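Local coordinates for protein packaging enzyme P4 (Pseudomonas phage phi13, PDB 4BLP) that probably hydrolyses nucleoside triphosphates as a hexameric RecA-like motor that drives RNA packaging into the phage capsid, at residues D[170-175]-D[208-213]; D[213-218]-D[253-258]. One frame throughout, in Å; residues are numbered along the deposited sequence.

Interaction 1: D[170-175]-D[208-213]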
loop_
_atom_site.group_PDB
_atom_site.type_symbol
_atom_site.label_atom_id
_atom_site.label_comp_id
_atom_site.label_asym_id
_atom_site.label_seq_id
_atom_site.Cartn_x
_atom_site.Cartn_y
_atom_site.Cartn_z
ATOM N N VAL D 170 13.335 10.999 -38.298
ATOM C CA VAL D 170 13.396 9.664 -37.713
ATOM C C VAL D 170 12.342 9.548 -36.634
ATOM O O VAL D 170 12.037 10.540 -35.952
ATOM C CB VAL D 170 14.837 9.387 -37.172
ATOM C CG1 VAL D 170 15.219 10.387 -36.079
ATOM C CG2 VAL D 170 15.001 7.929 -36.679
ATOM N N THR D 171 11.782 8.358 -36.496
ATOM C CA THR D 171 10.814 8.053 -35.435
ATOM C C THR D 171 11.369 6.957 -34.560
ATOM O O THR D 171 11.744 5.891 -35.053
ATOM C CB THR D 171 9.452 7.649 -36.047
ATOM O OG1 THR D 171 8.957 8.715 -36.878
ATOM C CG2 THR D 171 8.403 7.306 -34.967
ATOM N N ILE D 172 11.393 7.206 -33.254
ATOM C CA ILE D 172 11.789 6.188 -32.287
ATOM C C ILE D 172 10.518 5.426 -31.933
ATOM O O ILE D 172 9.501 6.052 -31.628
ATOM C CB ILE D 172 12.458 6.807 -31.060
ATOM C CG1 ILE D 172 13.819 7.384 -31.485
ATOM C CG2 ILE D 172 12.633 5.736 -29.921
ATOM C CD1 ILE D 172 14.386 8.212 -30.342
ATOM N N ARG D 173 10.574 4.095 -32.004
ATOM C CA ARG D 173 9.384 3.274 -31.741
ATOM C C ARG D 173 9.561 2.560 -30.421
ATOM O O ARG D 173 10.502 1.776 -30.262
ATOM C CB ARG D 173 9.176 2.300 -32.932
ATOM C CG ARG D 173 8.706 3.104 -34.181
ATOM C CD ARG D 173 7.175 3.246 -34.221
ATOM N NE ARG D 173 6.619 1.916 -34.463
ATOM C CZ ARG D 173 5.374 1.544 -34.171
ATOM N NH1 ARG D 173 4.507 2.420 -33.669
ATOM N NH2 ARG D 173 4.994 0.292 -34.360
ATOM N N TRP D 174 8.715 2.912 -29.442
ATOM C CA TRP D 174 8.817 2.390 -28.080
ATOM C C TRP D 174 7.467 2.035 -27.506
ATOM O O TRP D 174 6.557 2.890 -27.481
ATOM C CB TRP D 174 9.482 3.464 -27.177
ATOM C CG TRP D 174 9.722 3.005 -25.751
ATOM C CD1 TRP D 174 10.175 1.776 -25.342
ATOM C CD2 TRP D 174 9.509 3.777 -24.552
ATOM N NE1 TRP D 174 10.219 1.725 -23.961
ATOM C CE2 TRP D 174 9.814 2.938 -23.452
ATOM C CE3 TRP D 174 9.041 5.093 -24.298
ATOM C CZ2 TRP D 174 9.746 3.388 -22.116
ATOM C CZ3 TRP D 174 8.980 5.546 -22.978
ATOM C CH2 TRP D 174 9.313 4.696 -21.902
ATOM N N GLY D 175 7.348 0.801 -27.027
ATOM C CA GLY D 175 6.160 0.323 -26.316
ATOM C C GLY D 175 4.887 0.263 -27.141
ATOM O O GLY D 175 3.782 0.283 -26.594
ATOM N N TYR D 208 18.865 15.643 -36.019
ATOM C CA TYR D 208 17.699 14.989 -36.596
ATOM C C TYR D 208 16.443 15.555 -35.961
ATOM O O TYR D 208 16.415 15.775 -34.744
ATOM C CB TYR D 208 17.716 13.468 -36.314
ATOM C CG TYR D 208 18.714 12.687 -37.116
ATOM C CD1 TYR D 208 20.054 12.639 -36.745
ATOM C CD2 TYR D 208 18.316 11.954 -38.221
ATOM C CE1 TYR D 208 20.992 11.939 -37.504
ATOM C CE2 TYR D 208 19.237 11.223 -38.971
ATOM C CZ TYR D 208 20.581 11.248 -38.628
ATOM O OH TYR D 208 21.490 10.504 -39.346
ATOM N N ARG D 209 15.379 15.709 -36.758
ATOM C CA ARG D 209 14.063 15.989 -36.193
ATOM C C ARG D 209 13.560 14.629 -35.783
ATOM O O ARG D 209 13.230 13.820 -36.656
ATOM C CB ARG D 209 13.098 16.670 -37.204
ATOM C CG ARG D 209 11.646 16.766 -36.654
ATOM C CD ARG D 209 11.515 17.591 -35.350
ATOM N NE ARG D 209 11.979 18.968 -35.557
ATOM C CZ ARG D 209 12.954 19.553 -34.875
ATOM N NH1 ARG D 209 13.506 18.938 -33.832
ATOM N NH2 ARG D 209 13.357 20.773 -35.200
ATOM N N VAL D 210 13.533 14.371 -34.476
ATOM C CA VAL D 210 13.180 13.043 -33.968
ATOM C C VAL D 210 11.841 13.093 -33.261
ATOM O O VAL D 210 11.571 13.990 -32.450
ATOM C CB VAL D 210 14.325 12.453 -33.059
ATOM C CG1 VAL D 210 14.824 13.447 -32.024
ATOM C CG2 VAL D 210 13.909 11.144 -32.375
ATOM N N VAL D 211 11.009 12.102 -33.559
ATOM C CA VAL D 211 9.684 11.946 -32.936
ATOM C C VAL D 211 9.698 10.626 -32.203
ATOM O O VAL D 211 10.240 9.656 -32.726
ATOM C CB VAL D 211 8.592 11.986 -34.045
ATOM C CG1 VAL D 211 7.275 11.368 -33.557
ATOM C CG2 VAL D 211 8.422 13.418 -34.590
ATOM N N ILE D 212 9.087 10.575 -31.026
ATOM C CA ILE D 212 8.994 9.336 -30.247
ATOM C C ILE D 212 7.561 8.844 -30.254
ATOM O O ILE D 212 6.662 9.523 -29.757
ATOM C CB ILE D 212 9.517 9.501 -28.803
ATOM C CG1 ILE D 212 11.006 9.976 -28.856
ATOM C CG2 ILE D 212 9.405 8.176 -28.036
ATOM C CD1 ILE D 212 11.288 11.079 -27.887
ATOM N N ASP D 213 7.380 7.630 -30.802
ATOM C CA ASP D 213 6.104 6.946 -30.863
ATOM C C ASP D 213 6.239 5.673 -30.035
ATOM O O ASP D 213 6.682 4.662 -30.568
ATOM C CB ASP D 213 5.730 6.638 -32.324
ATOM C CG ASP D 213 4.389 5.966 -32.467
ATOM O OD1 ASP D 213 3.600 6.005 -31.493
ATOM O OD2 ASP D 213 4.161 5.317 -33.513
#
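Val170 meets Tyr208, Arg209 and Val210 where two parallel strands of the RecA-like central sheet begin to pair. Val170 N makes a longish bond to Arg209 O (3.3 Å), and Val170 O accepts from Val211 N (3.0 Å). Val170 CG1 sits between the backbone N and the carbonyl carbon (chi1 61°). There Val170 CG1 packs beside Val210 CB at 3.8 Å and approaches the Tyr208 ring obliquely. Thr171 turns to the other sheet face, where its methyl CG2 touches Asp213 CB. Ile172 shares the Val170 face. Ile172 N donates to Val211 O (2.8 Å) and Ile172 O accepts from Asp213 N. The Ile172 side chain runs across that of Val210, with Ile172 CD1 3.6 Å from Val210 CG2, and helix 193-205 packs on this face. Arg173 lies alongside Asp213, and its chain bends twice, at chi2 and chi3. Arg173 NH1 forms a salt bridge to Asp213 OD2 at 2.9 Å. The donor stands 56° out of the carboxylate plane, while the acceptor lies near the guanidinium plane. Arg173 NE forms a salt bridge with Asp182, and Ser160 OG of the probable P-loop makes a weak hydrogen bond to Asp213 OD2. Trp174 N closes the pairing on Asp213 O (2.9 Å). Asp213 ends a hydrophobic strand, consistent with a Walker B acidic residue. The salt bridge is consistent with Arg173 helping to position this carboxylate beside the probable P-loop.

Interaction 2: D[213-218]-D[253-258]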
loop_
_atom_site.group_PDB
_atom_site.type_symbol
_atom_site.label_atom_id
_atom_site.label_comp_id
_atom_site.label_asym_id
_atom_site.label_seq_id
_atom_site.Cartn_x
_atom_site.Cartn_y
_atom_site.Cartn_z
ATOM N N ASP D 213 7.380 7.630 -30.802
ATOM C CA ASP D 213 6.104 6.946 -30.863
ATOM C C ASP D 213 6.239 5.673 -30.035
ATOM O O ASP D 213 6.682 4.662 -30.568
ATOM C CB ASP D 213 5.730 6.638 -32.324
ATOM C CG ASP D 213 4.389 5.966 -32.467
ATOM O OD1 ASP D 213 3.600 6.005 -31.493
ATOM O OD2 ASP D 213 4.161 5.317 -33.513
ATOM N N SER D 214 5.967 5.727 -28.717
ATOM C CA SER D 214 5.351 6.872 -28.017
ATOM C C SER D 214 5.764 6.872 -26.549
ATOM O O SER D 214 6.609 6.057 -26.140
ATOM C CB SER D 214 3.821 6.717 -28.090
ATOM O OG SER D 214 3.406 5.633 -27.264
ATOM N N PHE D 215 5.117 7.728 -25.738
ATOM C CA PHE D 215 5.375 7.750 -24.300
ATOM C C PHE D 215 4.325 6.929 -23.538
ATOM O O PHE D 215 4.181 7.095 -22.324
ATOM C CB PHE D 215 5.425 9.223 -23.797
ATOM C CG PHE D 215 6.757 9.925 -23.903
ATOM C CD1 PHE D 215 7.823 9.339 -24.575
ATOM C CD2 PHE D 215 6.964 11.167 -23.293
ATOM C CE1 PHE D 215 9.065 9.997 -24.675
ATOM C CE2 PHE D 215 8.223 11.810 -23.361
ATOM C CZ PHE D 215 9.265 11.229 -24.061
ATOM N N ARG D 216 3.628 6.005 -24.217
ATOM C CA ARG D 216 2.625 5.207 -23.495
ATOM C C ARG D 216 3.237 4.464 -22.257
ATOM O O ARG D 216 2.571 4.402 -21.228
ATOM C CB ARG D 216 1.849 4.281 -24.425
ATOM C CG ARG D 216 2.544 3.077 -24.942
ATOM C CD ARG D 216 1.705 2.556 -26.118
ATOM N NE ARG D 216 0.391 2.027 -25.746
ATOM C CZ ARG D 216 0.085 0.735 -25.751
ATOM N NH1 ARG D 216 0.994 -0.169 -26.100
ATOM N NH2 ARG D 216 -1.138 0.339 -25.443
ATOM N N ASN D 217 4.493 3.935 -22.328
ATOM C CA ASN D 217 5.043 3.256 -21.138
ATOM C C ASN D 217 5.310 4.233 -19.982
ATOM O O ASN D 217 5.299 3.803 -18.830
ATOM C CB ASN D 217 6.316 2.497 -21.492
ATOM C CG ASN D 217 6.009 1.051 -21.755
ATOM O OD1 ASN D 217 4.873 0.689 -22.035
ATOM N ND2 ASN D 217 6.994 0.189 -21.571
ATOM N N LEU D 218 5.539 5.533 -20.294
ATOM C CA LEU D 218 5.682 6.540 -19.245
ATOM C C LEU D 218 4.321 6.760 -18.583
ATOM O O LEU D 218 4.207 6.776 -17.344
ATOM C CB LEU D 218 6.226 7.845 -19.874
ATOM C CG LEU D 218 6.841 8.820 -18.907
ATOM C CD1 LEU D 218 8.229 8.289 -18.409
ATOM C CD2 LEU D 218 6.981 10.227 -19.582
ATOM N N LEU D 253 12.923 17.384 -28.354
ATOM C CA LEU D 253 12.350 16.065 -28.600
ATOM C C LEU D 253 10.859 16.243 -28.785
ATOM O O LEU D 253 10.266 17.114 -28.143
ATOM C CB LEU D 253 12.597 15.053 -27.439
ATOM C CG LEU D 253 14.058 14.697 -27.173
ATOM C CD1 LEU D 253 14.174 13.617 -26.088
ATOM C CD2 LEU D 253 14.773 14.292 -28.441
ATOM N N VAL D 254 10.259 15.427 -29.655
ATOM C CA VAL D 254 8.817 15.452 -29.912
ATOM C C VAL D 254 8.295 14.088 -29.498
ATOM O O VAL D 254 8.909 13.085 -29.870
ATOM C CB VAL D 254 8.471 15.783 -31.376
ATOM C CG1 VAL D 254 6.944 15.782 -31.576
ATOM C CG2 VAL D 254 9.075 17.145 -31.771
ATOM N N ALA D 255 7.232 14.019 -28.693
ATOM C CA ALA D 255 6.738 12.691 -28.301
ATOM C C ALA D 255 5.228 12.625 -28.315
ATOM O O ALA D 255 4.595 13.567 -27.850
ATOM C CB ALA D 255 7.241 12.358 -26.907
ATOM N N ALA D 256 4.662 11.497 -28.797
ATOM C CA ALA D 256 3.214 11.250 -28.726
ATOM C C ALA D 256 2.865 10.749 -27.327
ATOM O O ALA D 256 3.591 9.917 -26.760
ATOM C CB ALA D 256 2.790 10.214 -29.775
ATOM N N ILE D 257 1.753 11.224 -26.767
ATOM C CA ILE D 257 1.328 10.726 -25.474
ATOM C C ILE D 257 -0.192 10.718 -25.375
ATOM O O ILE D 257 -0.853 11.616 -25.901
ATOM C CB ILE D 257 1.993 11.561 -24.326
ATOM C CG1 ILE D 257 1.872 10.865 -22.969
ATOM C CG2 ILE D 257 1.469 13.023 -24.272
ATOM C CD1 ILE D 257 2.815 11.503 -21.885
ATOM N N ASN D 258 -0.737 9.690 -24.731
ATOM C CA ASN D 258 -2.183 9.591 -24.466
ATOM C C ASN D 258 -2.317 9.418 -22.953
ATOM O O ASN D 258 -2.100 8.307 -22.484
ATOM C CB ASN D 258 -2.835 8.456 -25.253
ATOM C CG ASN D 258 -4.272 8.206 -24.818
ATOM O OD1 ASN D 258 -4.874 8.983 -24.061
ATOM N ND2 ASN D 258 -4.873 7.129 -25.320
#
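Phe215 meets Ala255, Ala256 and Ile257 within an ST turn that carries the chain from strand 210-213 into helix 216-221. In that turn Ser214 OG accepts from Arg216 N at 3.1 Å, and it also hydrogen-bonds to Glu176 OE2. A cis peptide between Asp213 and Ser214 precedes the turn. The tight part of the contact is around Phe215, which takes the N-cap position of the helix. Phe215 N donates to Ala256 O at 2.9 Å. Its CG is anti to its own carbonyl carbon (chi1 -86°), which lays the ring over strand 252-257. Ile257 CD1 comes in at the ring edge and touches Phe215 CB at 4.0 Å. Met196 and Leu148 pack on Phe215 from outside the two segments. Ser214 adds a lighter touch, with Ser214 CB 3.5 Å from Ala256 O. The loose side begins with the helix. Arg216, Asn217 and Leu218 make no close contact with segment 253-258. Arg216 instead reaches Thr240 and Ser276 of a second subunit, and Asn217 ND2 hydrogen-bonds to Leu124 O of that subunit. At the far end of the strand segment, Asn258 is partly exposed, and Asn258 OD1 accepts a hydrogen bond from Met260 N, further along the chain. The centre of the packing is a CH-pi contact: Ala255 CB stands 3.5 Å from the Phe215 ring centroid, only 5° off the ring normal.

Both interactions are buried, and they share Asp213 at the end of strand 210-213. Interaction 1 joins that strand to its neighbour 170-173. Interaction 2 joins the turn and helix start that follow it to strand 252-257, the neighbour on its other side. The first relies on regular backbone bonds, with aliphatic packing on one face and a charged pair on the other. The second has a single backbone bond across it and depends on an aromatic ring. They also touch directly: Ile212 N probably bonds to Val254 O, and Trp174 packs on Asn217. Both reach the second subunit, interaction 1 by packing and interaction 2 also by hydrogen bonds.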